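Local coordinates for aminoacyltransferase FemA (Staphylococcus aureus, PDB 1LRZ), which adds glycines 2 and 3 of the pentaglycine interpeptide bridge of staphylococcal peptidoglycan, using glycyl-tRNA(Gly) as donor, at residues A[101-106]-A[404-409]; A[233-238]-A[320-325]; A[114-119]-A[390-395]; A[189-194]-A[239-244]. All coordinates share one frame; numbering follows the deposited sequence.

Interaction 1 (A[101-106]-A[404-409])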
# COMPACT_ATOMS: atom_id res chain seq x y z
N ARG A 101 21.82 -10.51 -25.41
CA ARG A 101 22.84 -11.17 -24.60
C ARG A 101 22.39 -11.48 -23.17
O ARG A 101 23.14 -11.30 -22.21
CB ARG A 101 24.11 -10.29 -24.57
CG ARG A 101 24.66 -9.98 -25.98
CD ARG A 101 25.98 -9.17 -25.98
NE ARG A 101 26.52 -9.09 -27.33
CZ ARG A 101 27.74 -8.65 -27.64
NH1 ARG A 101 28.13 -8.62 -28.91
NH2 ARG A 101 28.57 -8.24 -26.68
N CYS A 102 21.17 -11.97 -23.05
CA CYS A 102 20.65 -12.31 -21.74
C CYS A 102 21.32 -13.58 -21.23
O CYS A 102 21.52 -14.53 -21.99
CB CYS A 102 19.14 -12.51 -21.82
SG CYS A 102 18.40 -13.02 -20.25
N LEU A 103 21.68 -13.58 -19.95
CA LEU A 103 22.28 -14.75 -19.31
C LEU A 103 21.13 -15.56 -18.70
O LEU A 103 21.10 -16.79 -18.79
CB LEU A 103 23.25 -14.34 -18.20
CG LEU A 103 23.74 -15.51 -17.34
CD1 LEU A 103 24.38 -16.58 -18.22
CD2 LEU A 103 24.73 -14.99 -16.31
N TYR A 104 20.21 -14.86 -18.04
CA TYR A 104 19.02 -15.49 -17.46
C TYR A 104 17.91 -14.46 -17.31
O TYR A 104 18.17 -13.28 -17.06
CB TYR A 104 19.33 -16.17 -16.12
CG TYR A 104 19.63 -15.26 -14.95
CD1 TYR A 104 18.72 -15.13 -13.89
CD2 TYR A 104 20.84 -14.60 -14.85
CE1 TYR A 104 19.03 -14.36 -12.76
CE2 TYR A 104 21.17 -13.83 -13.74
CZ TYR A 104 20.26 -13.71 -12.69
OH TYR A 104 20.60 -12.95 -11.60
N LEU A 105 16.68 -14.92 -17.51
CA LEU A 105 15.48 -14.09 -17.44
C LEU A 105 14.69 -14.44 -16.19
O LEU A 105 14.32 -15.60 -15.97
CB LEU A 105 14.64 -14.32 -18.70
CG LEU A 105 13.20 -13.78 -18.73
CD1 LEU A 105 13.19 -12.28 -18.52
CD2 LEU A 105 12.57 -14.15 -20.07
N HIS A 106 14.43 -13.42 -15.38
CA HIS A 106 13.72 -13.56 -14.12
C HIS A 106 12.33 -12.89 -14.19
O HIS A 106 12.23 -11.68 -14.45
CB HIS A 106 14.58 -12.90 -13.02
CG HIS A 106 13.92 -12.84 -11.68
ND1 HIS A 106 14.41 -12.04 -10.66
CD2 HIS A 106 12.83 -13.47 -11.18
CE1 HIS A 106 13.63 -12.17 -9.60
NE2 HIS A 106 12.67 -13.03 -9.88
N PRO A 404 25.67 -23.18 -18.81
CA PRO A 404 26.98 -23.31 -18.18
C PRO A 404 27.44 -22.01 -17.53
O PRO A 404 27.92 -22.00 -16.38
CB PRO A 404 27.89 -23.73 -19.34
CG PRO A 404 26.95 -24.53 -20.20
CD PRO A 404 25.69 -23.70 -20.20
N VAL A 405 27.31 -20.90 -18.26
CA VAL A 405 27.74 -19.61 -17.73
C VAL A 405 26.90 -19.25 -16.51
O VAL A 405 27.41 -18.71 -15.52
CB VAL A 405 27.62 -18.48 -18.80
CG1 VAL A 405 28.02 -17.14 -18.19
CG2 VAL A 405 28.51 -18.80 -20.01
N TYR A 406 25.60 -19.56 -16.57
CA TYR A 406 24.72 -19.27 -15.45
C TYR A 406 25.14 -20.13 -14.24
O TYR A 406 25.08 -19.68 -13.09
CB TYR A 406 23.27 -19.56 -15.83
CG TYR A 406 22.29 -19.25 -14.71
CD1 TYR A 406 22.15 -17.95 -14.23
CD2 TYR A 406 21.53 -20.26 -14.14
CE1 TYR A 406 21.26 -17.66 -13.19
CE2 TYR A 406 20.64 -19.99 -13.09
CZ TYR A 406 20.51 -18.68 -12.62
OH TYR A 406 19.65 -18.41 -11.58
N ALA A 407 25.57 -21.36 -14.51
CA ALA A 407 26.02 -22.25 -13.43
C ALA A 407 27.23 -21.62 -12.73
O ALA A 407 27.32 -21.62 -11.50
CB ALA A 407 26.39 -23.62 -14.00
N ALA A 408 28.16 -21.08 -13.52
CA ALA A 408 29.35 -20.45 -12.94
C ALA A 408 28.92 -19.23 -12.12
O ALA A 408 29.45 -18.98 -11.04
CB ALA A 408 30.32 -20.04 -14.05
N TYR A 409 27.96 -18.48 -12.66
CA TYR A 409 27.45 -17.28 -12.02
C TYR A 409 26.85 -17.55 -10.65
O TYR A 409 27.08 -16.79 -9.69
CB TYR A 409 26.39 -16.63 -12.91
CG TYR A 409 25.70 -15.46 -12.26
CD1 TYR A 409 26.37 -14.24 -12.06
CD2 TYR A 409 24.37 -15.56 -11.83
CE1 TYR A 409 25.73 -13.16 -11.46
CE2 TYR A 409 23.73 -14.48 -11.22
CZ TYR A 409 24.41 -13.29 -11.04
OH TYR A 409 23.77 -12.22 -10.45

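Interaction 2 (A[233-238]-A[320-325])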
# COMPACT_ATOMS: atom_id res chain seq x y z
N LYS A 233 5.22 11.15 -9.61
CA LYS A 233 4.40 12.36 -9.58
C LYS A 233 3.06 12.21 -8.88
O LYS A 233 3.01 12.09 -7.65
CB LYS A 233 4.22 12.89 -11.00
CG LYS A 233 5.56 13.34 -11.62
CD LYS A 233 5.47 13.56 -13.12
CE LYS A 233 6.87 13.74 -13.72
NZ LYS A 233 6.83 13.67 -15.21
N ASP A 234 1.96 12.22 -9.62
CA ASP A 234 0.65 12.11 -8.98
C ASP A 234 0.27 10.69 -8.62
O ASP A 234 -0.80 10.46 -8.06
CB ASP A 234 -0.44 12.70 -9.86
CG ASP A 234 -0.53 12.03 -11.20
OD1 ASP A 234 -1.63 12.02 -11.78
OD2 ASP A 234 0.51 11.53 -11.67
N ARG A 235 1.13 9.73 -8.94
CA ARG A 235 0.83 8.34 -8.61
C ARG A 235 1.45 7.92 -7.29
O ARG A 235 1.56 6.73 -6.98
CB ARG A 235 1.23 7.44 -9.76
CG ARG A 235 0.49 7.88 -11.02
CD ARG A 235 0.19 6.75 -11.93
NE ARG A 235 -0.58 7.19 -13.09
CZ ARG A 235 -1.03 6.35 -14.01
NH1 ARG A 235 -1.72 6.80 -15.05
NH2 ARG A 235 -0.80 5.05 -13.87
N VAL A 236 1.87 8.91 -6.52
CA VAL A 236 2.41 8.67 -5.19
C VAL A 236 1.92 9.78 -4.26
O VAL A 236 1.85 10.94 -4.66
CB VAL A 236 3.97 8.61 -5.19
CG1 VAL A 236 4.56 9.89 -5.80
CG2 VAL A 236 4.48 8.43 -3.77
N LEU A 237 1.56 9.42 -3.04
CA LEU A 237 1.10 10.39 -2.05
C LEU A 237 1.73 9.99 -0.73
O LEU A 237 1.92 8.80 -0.46
CB LEU A 237 -0.43 10.38 -1.94
CG LEU A 237 -1.21 11.08 -3.07
CD1 LEU A 237 -2.71 10.90 -2.85
CD2 LEU A 237 -0.82 12.56 -3.10
N VAL A 238 2.05 10.99 0.09
CA VAL A 238 2.69 10.78 1.38
C VAL A 238 1.85 11.43 2.49
O VAL A 238 2.20 12.50 3.00
CB VAL A 238 4.11 11.41 1.41
CG1 VAL A 238 4.81 11.09 2.74
CG2 VAL A 238 4.94 10.90 0.24
N ILE A 320 -0.50 5.15 -6.15
CA ILE A 320 -1.87 5.24 -6.62
C ILE A 320 -1.98 5.02 -8.12
O ILE A 320 -1.43 5.78 -8.91
CB ILE A 320 -2.49 6.63 -6.27
CG1 ILE A 320 -2.45 6.86 -4.75
CG2 ILE A 320 -3.92 6.72 -6.78
CD1 ILE A 320 -1.11 7.34 -4.25
N ASN A 321 -2.70 3.98 -8.49
CA ASN A 321 -2.91 3.67 -9.89
C ASN A 321 -4.35 3.22 -10.05
O ASN A 321 -5.03 2.91 -9.06
CB ASN A 321 -1.91 2.60 -10.33
CG ASN A 321 -0.47 3.11 -10.29
OD1 ASN A 321 -0.02 3.80 -11.21
ND2 ASN A 321 0.24 2.81 -9.20
N PRO A 322 -4.84 3.19 -11.29
CA PRO A 322 -6.23 2.77 -11.52
C PRO A 322 -6.62 1.43 -10.90
O PRO A 322 -7.75 1.26 -10.44
CB PRO A 322 -6.33 2.75 -13.05
CG PRO A 322 -5.38 3.87 -13.45
CD PRO A 322 -4.19 3.58 -12.55
N PHE A 323 -5.70 0.47 -10.88
CA PHE A 323 -6.01 -0.85 -10.34
C PHE A 323 -6.11 -0.91 -8.82
O PHE A 323 -6.91 -1.66 -8.27
CB PHE A 323 -4.97 -1.87 -10.80
CG PHE A 323 -5.16 -3.25 -10.23
CD1 PHE A 323 -6.37 -3.92 -10.40
CD2 PHE A 323 -4.13 -3.88 -9.54
CE1 PHE A 323 -6.54 -5.22 -9.91
CE2 PHE A 323 -4.29 -5.18 -9.05
CZ PHE A 323 -5.49 -5.85 -9.23
N GLU A 324 -5.29 -0.11 -8.13
CA GLU A 324 -5.31 -0.17 -6.67
C GLU A 324 -4.50 0.94 -6.02
O GLU A 324 -3.67 1.60 -6.66
CB GLU A 324 -4.70 -1.51 -6.22
CG GLU A 324 -3.25 -1.66 -6.74
CD GLU A 324 -2.56 -2.96 -6.32
OE1 GLU A 324 -1.49 -3.26 -6.90
OE2 GLU A 324 -3.05 -3.67 -5.42
N VAL A 325 -4.76 1.12 -4.73
CA VAL A 325 -4.01 2.06 -3.92
C VAL A 325 -3.14 1.10 -3.10
O VAL A 325 -3.63 0.09 -2.58
CB VAL A 325 -4.93 2.86 -2.98
CG1 VAL A 325 -4.10 3.55 -1.90
CG2 VAL A 325 -5.68 3.92 -3.79
O HOH W 1 2.53 4.33 -8.32

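Interaction 3 (A[114-119]-A[390-395])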
# COMPACT_ATOMS: atom_id res chain seq x y z
N GLN A 114 -3.26 -18.46 -4.69
CA GLN A 114 -4.22 -18.87 -3.67
C GLN A 114 -4.71 -17.68 -2.84
O GLN A 114 -4.04 -16.65 -2.77
CB GLN A 114 -3.57 -19.88 -2.70
CG GLN A 114 -3.02 -21.13 -3.33
CD GLN A 114 -2.52 -22.12 -2.29
OE1 GLN A 114 -2.93 -23.28 -2.28
NE2 GLN A 114 -1.64 -21.66 -1.39
N TYR A 115 -5.87 -17.85 -2.20
CA TYR A 115 -6.45 -16.84 -1.32
C TYR A 115 -6.44 -17.46 0.07
O TYR A 115 -6.73 -18.65 0.22
CB TYR A 115 -7.89 -16.54 -1.71
CG TYR A 115 -8.02 -16.00 -3.11
CD1 TYR A 115 -8.64 -16.75 -4.12
CD2 TYR A 115 -7.51 -14.74 -3.43
CE1 TYR A 115 -8.74 -16.25 -5.42
CE2 TYR A 115 -7.61 -14.23 -4.72
CZ TYR A 115 -8.22 -14.98 -5.71
OH TYR A 115 -8.32 -14.46 -6.97
N LEU A 116 -6.10 -16.68 1.09
CA LEU A 116 -6.07 -17.18 2.46
C LEU A 116 -6.68 -16.14 3.39
O LEU A 116 -6.95 -15.02 2.97
CB LEU A 116 -4.61 -17.42 2.90
CG LEU A 116 -3.78 -18.41 2.06
CD1 LEU A 116 -3.06 -17.67 0.94
CD2 LEU A 116 -2.76 -19.09 2.94
N ASN A 117 -6.92 -16.52 4.65
CA ASN A 117 -7.39 -15.55 5.63
C ASN A 117 -6.14 -15.18 6.42
O ASN A 117 -5.07 -15.76 6.19
CB ASN A 117 -8.48 -16.12 6.57
CG ASN A 117 -8.03 -17.36 7.34
OD1 ASN A 117 -6.86 -17.52 7.69
ND2 ASN A 117 -8.99 -18.24 7.64
N HIS A 118 -6.24 -14.23 7.34
CA HIS A 118 -5.06 -13.82 8.09
C HIS A 118 -4.62 -14.77 9.19
O HIS A 118 -3.76 -14.41 10.00
CB HIS A 118 -5.26 -12.42 8.66
CG HIS A 118 -5.26 -11.35 7.61
ND1 HIS A 118 -6.18 -11.32 6.58
CD2 HIS A 118 -4.48 -10.25 7.44
CE1 HIS A 118 -5.97 -10.25 5.83
NE2 HIS A 118 -4.95 -9.58 6.34
N ASP A 119 -5.20 -15.97 9.22
CA ASP A 119 -4.83 -16.98 10.19
C ASP A 119 -3.99 -18.02 9.44
O ASP A 119 -3.59 -19.03 10.00
CB ASP A 119 -6.07 -17.66 10.77
CG ASP A 119 -6.83 -16.77 11.75
OD1 ASP A 119 -7.99 -17.11 12.06
OD2 ASP A 119 -6.29 -15.75 12.21
N ILE A 390 -6.05 -12.42 2.40
CA ILE A 390 -4.68 -12.61 1.93
C ILE A 390 -4.64 -13.16 0.49
O ILE A 390 -5.41 -14.06 0.14
CB ILE A 390 -3.89 -13.63 2.80
CG1 ILE A 390 -3.80 -13.14 4.26
CG2 ILE A 390 -2.49 -13.83 2.22
CD1 ILE A 390 -3.09 -11.80 4.42
N ILE A 391 -3.77 -12.59 -0.33
CA ILE A 391 -3.63 -13.11 -1.69
C ILE A 391 -2.19 -13.60 -1.82
O ILE A 391 -1.25 -12.85 -1.55
CB ILE A 391 -3.91 -12.05 -2.78
CG1 ILE A 391 -5.36 -11.56 -2.67
CG2 ILE A 391 -3.66 -12.67 -4.19
CD1 ILE A 391 -5.72 -10.46 -3.67
N GLU A 392 -2.03 -14.87 -2.17
CA GLU A 392 -0.71 -15.45 -2.37
C GLU A 392 -0.49 -15.53 -3.87
O GLU A 392 -1.35 -16.06 -4.59
CB GLU A 392 -0.63 -16.86 -1.77
CG GLU A 392 0.70 -17.57 -2.06
CD GLU A 392 0.76 -18.98 -1.48
OE1 GLU A 392 1.80 -19.67 -1.66
OE2 GLU A 392 -0.23 -19.40 -0.83
N TYR A 393 0.64 -15.00 -4.34
CA TYR A 393 0.94 -15.00 -5.76
C TYR A 393 1.79 -16.20 -6.17
O TYR A 393 2.37 -16.88 -5.33
CB TYR A 393 1.63 -13.69 -6.15
CG TYR A 393 0.78 -12.48 -5.81
CD1 TYR A 393 1.02 -11.75 -4.65
CD2 TYR A 393 -0.30 -12.11 -6.61
CE1 TYR A 393 0.21 -10.69 -4.27
CE2 TYR A 393 -1.14 -11.05 -6.25
CZ TYR A 393 -0.87 -10.34 -5.07
OH TYR A 393 -1.66 -9.27 -4.70
N VAL A 394 1.86 -16.47 -7.47
CA VAL A 394 2.62 -17.62 -7.96
C VAL A 394 4.10 -17.61 -7.61
O VAL A 394 4.69 -18.67 -7.41
CB VAL A 394 2.47 -17.78 -9.49
CG1 VAL A 394 1.02 -18.17 -9.82
CG2 VAL A 394 2.84 -16.49 -10.20
N GLY A 395 4.70 -16.43 -7.53
CA GLY A 395 6.11 -16.36 -7.19
C GLY A 395 7.05 -16.04 -8.35
O GLY A 395 6.65 -15.41 -9.34

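Interaction 4 (A[189-194]-A[239-244])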
# COMPACT_ATOMS: atom_id res chain seq x y z
N ASN A 189 -10.92 13.61 17.00
CA ASN A 189 -10.03 13.78 18.15
C ASN A 189 -8.94 14.84 17.93
O ASN A 189 -7.96 14.87 18.68
CB ASN A 189 -9.38 12.45 18.54
CG ASN A 189 -8.24 12.05 17.61
OD1 ASN A 189 -8.20 12.45 16.44
ND2 ASN A 189 -7.30 11.26 18.12
N GLY A 190 -9.10 15.68 16.91
CA GLY A 190 -8.12 16.72 16.65
C GLY A 190 -6.97 16.38 15.70
O GLY A 190 -6.14 17.24 15.40
N VAL A 191 -6.91 15.13 15.24
CA VAL A 191 -5.85 14.73 14.32
C VAL A 191 -6.22 15.12 12.89
O VAL A 191 -7.37 14.98 12.48
CB VAL A 191 -5.62 13.20 14.36
CG1 VAL A 191 -4.66 12.78 13.24
CG2 VAL A 191 -5.05 12.81 15.73
N LYS A 192 -5.23 15.62 12.14
CA LYS A 192 -5.45 16.01 10.74
C LYS A 192 -4.47 15.29 9.82
O LYS A 192 -3.46 14.74 10.28
CB LYS A 192 -5.30 17.53 10.59
CG LYS A 192 -6.36 18.29 11.36
CD LYS A 192 -6.21 19.81 11.32
CE LYS A 192 -7.35 20.45 12.14
NZ LYS A 192 -7.29 21.94 12.22
N VAL A 193 -4.76 15.28 8.53
CA VAL A 193 -3.88 14.63 7.57
C VAL A 193 -3.57 15.57 6.41
O VAL A 193 -4.48 16.19 5.84
CB VAL A 193 -4.54 13.33 7.01
CG1 VAL A 193 -3.69 12.75 5.87
CG2 VAL A 193 -4.69 12.31 8.12
N ARG A 194 -2.29 15.70 6.09
CA ARG A 194 -1.87 16.54 4.98
C ARG A 194 -0.91 15.70 4.15
O ARG A 194 -0.40 14.68 4.63
CB ARG A 194 -1.19 17.83 5.45
CG ARG A 194 0.16 17.69 6.15
CD ARG A 194 0.50 19.03 6.82
NE ARG A 194 1.76 19.04 7.55
CZ ARG A 194 2.96 19.16 6.98
NH1 ARG A 194 4.06 19.16 7.72
NH2 ARG A 194 3.05 19.28 5.66
N PRO A 239 0.74 10.79 2.87
CA PRO A 239 -0.08 11.38 3.93
C PRO A 239 0.63 11.38 5.29
O PRO A 239 1.32 10.42 5.64
CB PRO A 239 -1.33 10.51 3.93
CG PRO A 239 -0.80 9.15 3.48
CD PRO A 239 0.14 9.53 2.37
N LEU A 240 0.47 12.47 6.03
CA LEU A 240 1.04 12.63 7.36
C LEU A 240 -0.11 12.98 8.32
O LEU A 240 -0.84 13.95 8.08
CB LEU A 240 2.07 13.77 7.40
CG LEU A 240 2.40 14.22 8.84
CD1 LEU A 240 3.29 13.17 9.52
CD2 LEU A 240 3.09 15.59 8.86
N ALA A 241 -0.27 12.19 9.37
CA ALA A 241 -1.29 12.47 10.37
C ALA A 241 -0.54 13.34 11.36
O ALA A 241 0.62 13.04 11.70
CB ALA A 241 -1.75 11.17 11.05
N TYR A 242 -1.18 14.40 11.83
CA TYR A 242 -0.51 15.31 12.74
C TYR A 242 -1.49 16.15 13.55
O TYR A 242 -2.70 16.15 13.30
CB TYR A 242 0.37 16.26 11.93
CG TYR A 242 -0.47 17.22 11.12
CD1 TYR A 242 -0.82 18.47 11.63
CD2 TYR A 242 -0.98 16.84 9.87
CE1 TYR A 242 -1.67 19.33 10.92
CE2 TYR A 242 -1.83 17.69 9.15
CZ TYR A 242 -2.17 18.93 9.68
OH TYR A 242 -3.00 19.78 8.99
N ILE A 243 -0.96 16.86 14.53
CA ILE A 243 -1.77 17.74 15.35
C ILE A 243 -1.17 19.13 15.26
O ILE A 243 0.04 19.29 15.43
CB ILE A 243 -1.76 17.32 16.83
CG1 ILE A 243 -2.38 15.93 16.99
CG2 ILE A 243 -2.50 18.36 17.66
CD1 ILE A 243 -2.31 15.39 18.42
N ASN A 244 -2.01 20.11 14.97
CA ASN A 244 -1.62 21.52 14.93
C ASN A 244 -2.16 21.99 16.27
O ASN A 244 -3.37 22.11 16.45
CB ASN A 244 -2.34 22.24 13.78
CG ASN A 244 -2.03 23.73 13.74
OD1 ASN A 244 -1.80 24.29 12.66
ND2 ASN A 244 -2.02 24.37 14.90
O HOH W 2 -5.10 19.70 14.88

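Interaction 1 (A[101-106]-A[404-409])
The hydroxyl OH of Tyr104 lies 3.5 Å from OH of Tyr409, a weak, long polar contact at the edge of an aromatic cluster formed by Tyr104, Tyr406 and Tyr409. The cluster joins strand 102-107 of the mixed seven-stranded sheet to helix 403-411, close to the C-terminus. Tyr104 is the common partner: Tyr406 brings CE1 over one face of its ring, 3.4 Å from CG of Tyr104 and displaced toward the rim. The two rings are inclined, their planes 44° apart. Tyr409 approaches the same ring obliquely, its CE2 3.7 Å from CE2 of Tyr104. CG of Tyr104 lies between the backbone N and the carbonyl carbon (chi1 70°), on the side of the residue that faces the helix. Tyr69 of strand 67-78 stacks on Tyr104, while Ile398 of strand 397-400 touches both Tyr104 and Tyr406.

Leu103, where the chain turns a corner, supplies the aliphatic part of the contact by sending its two methyls to different residues of the helix. CD2 packs 4.1 Å from CB of Tyr409, one helical turn beyond Val405. The other branch, CD1, meets CG1 of Val405 at 3.7 Å and also rests against the backbone N of Tyr406.

Interaction 2 (A[233-238]-A[320-325])
Arg235 and Asn321 cross at about a right angle, their guanidinium and amide planes 65° apart, where the start of strand 236-244 meets the end of strand 310-320, its antiparallel neighbour in the large mixed sheet. Although the planes are steeply inclined, NH2 of Arg235 reaches OD1 of Asn321 at 3.0 Å. The bond lies in the amide plane on a lone pair of OD1 and tilts only 16° from the guanidinium plane. The arginine chain bends at chi2 (-148°), which carries CD to within 3.0 Å of the same oxygen. NH1 forms a salt bridge with Asp16, so the guanidinium is held by two residues, and CD of Pro322 lies near NH2.

The amide's other end is tied back to the backbone. ND2 of Asn321 donates to a water that in turn donates to O of Arg235. That carbonyl oxygen also accepts from N of Ile320 at 2.7 Å, the donor standing above the carbonyl plane, so it is gripped by two donors.

On the apolar side, Leu237 and Ile320 cross at about a right angle, next to Tyr352 of helix 341-355, which touches both. CD1 of Ile320 carries this packing: it lies 3.9 Å from CB of Leu237 and closer still, at 3.6 Å, to the backbone N of Leu237.

Interaction 3 (A[114-119]-A[390-395])
Gln114 and Glu392 face each other as a hydrogen-bonded antiparallel pair, linked by both backbone and side chains. Their backbone bonds run from N of Gln114 to O of Glu392 and from N of Glu392 to O of Gln114. Leu116 and Ile390 repeat this double link, with N of Ile390 2.8 Å from O of Leu116. Between them Tyr115 and Ile391 form a non-hydrogen-bonded pair, where CA of Tyr115 makes a C-H...O contact with O of Ile390.

Among the side chains, the polar bond is that of NE2 of Gln114 to OE2 of Glu392, 2.7 Å long. The two side chains lie side by side, pointing the same way; CG of Glu392 is anti to the backbone N (chi1 175°), with an extended chain beyond. The acceptor lies in the amide plane of Gln114, whereas the donor stands above the carboxylate plane. OE1 forms a salt bridge with Arg156.

These bonds join strand 112-116 to strand 389-393 within the large mixed sheet, where strand 157-162 flanks 389-393 on its other side.

Apolar contacts divide between the two faces. On the face carrying Gln114 and Glu392, CD1 of Leu116 packs 3.7 Å from CB of Glu392. On the opposite face, CG1 of Ile391 meets the Tyr115 ring edge, 3.9 Å from CD2. His118, past the end of strand 112-116, receives CD1 of Ile390 over its ring centre, a CH-pi contact 3.5 Å from the centroid; its NE2 is hydrogen-bonded to OG of Ser159.

Interaction 4 (A[189-194]-A[239-244])
Gly190, reached through an Asx turn in which OD1 of Asn189 accepts from N of Val191, brings its O to 4.3 Å from CG1 of Ile243. A water donates to the same glycine O and accepts from N of Asn244, the N-cap residue of helix 245-272. Val191 then packs CG1 4.0 Å from CB of Ala241.

At Lys192 the antiparallel ladder begins: N of Lys192 donates to O of Tyr242 at 2.8 Å, and O of Lys192 accepts from N of Tyr242. CB of Lys192 sits 3.5 Å from CZ of Tyr242, while the extended chain leads NZ away to a salt bridge with Glu247. Val193 is turned to the other face of the sheet, where CG1 lies 3.8 Å from CB of Pro239.

Arg194 pairs with Leu240 through two backbone bonds and crosses the Tyr242 ring at about a right angle. CD of Arg194 comes within 3.6 Å of CE2 of Tyr242, and NE stands over the ring face opposite that of Lys192, displaced toward the rim. The guanidinium is steeply inclined to the ring (71°); any cation-pi attraction is weak at most. CD2 of Leu240 covers one guanidinium face, 3.9 Å from NH1 of Arg194, while Glu310 and Glu200 form salt bridges with the group.

Strand 192-195 forms one edge of the large mixed sheet within this chain, followed inward by 236-244 and 310-320; helix 341-355 touches the Val193 and Ala241 face, and helix 201-207 packs on Arg194 and Leu240.

Overall arrangement
Interactions 2, 3 and 4 belong to the same large mixed sheet, whereas interaction 1 packs helix 403-411 against the smaller one, its centre about 50 Å from that of interaction 4. Interactions 2 and 4 share strand 236-244 and adjoin in sequence, with centres about 20 Å apart. Interactions 3 and 4 are strand pairs toward opposite ends of the sheet, on opposite sides of the chain's centre. Interaction 3 is buried; the other three are partly buried. Chemistry follows place: full backbone ladders in interactions 3 and 4, one direct backbone bond helped by side chains and water where the strands meet in interaction 2, and aromatic and aliphatic packing between helix and strand in interaction 1.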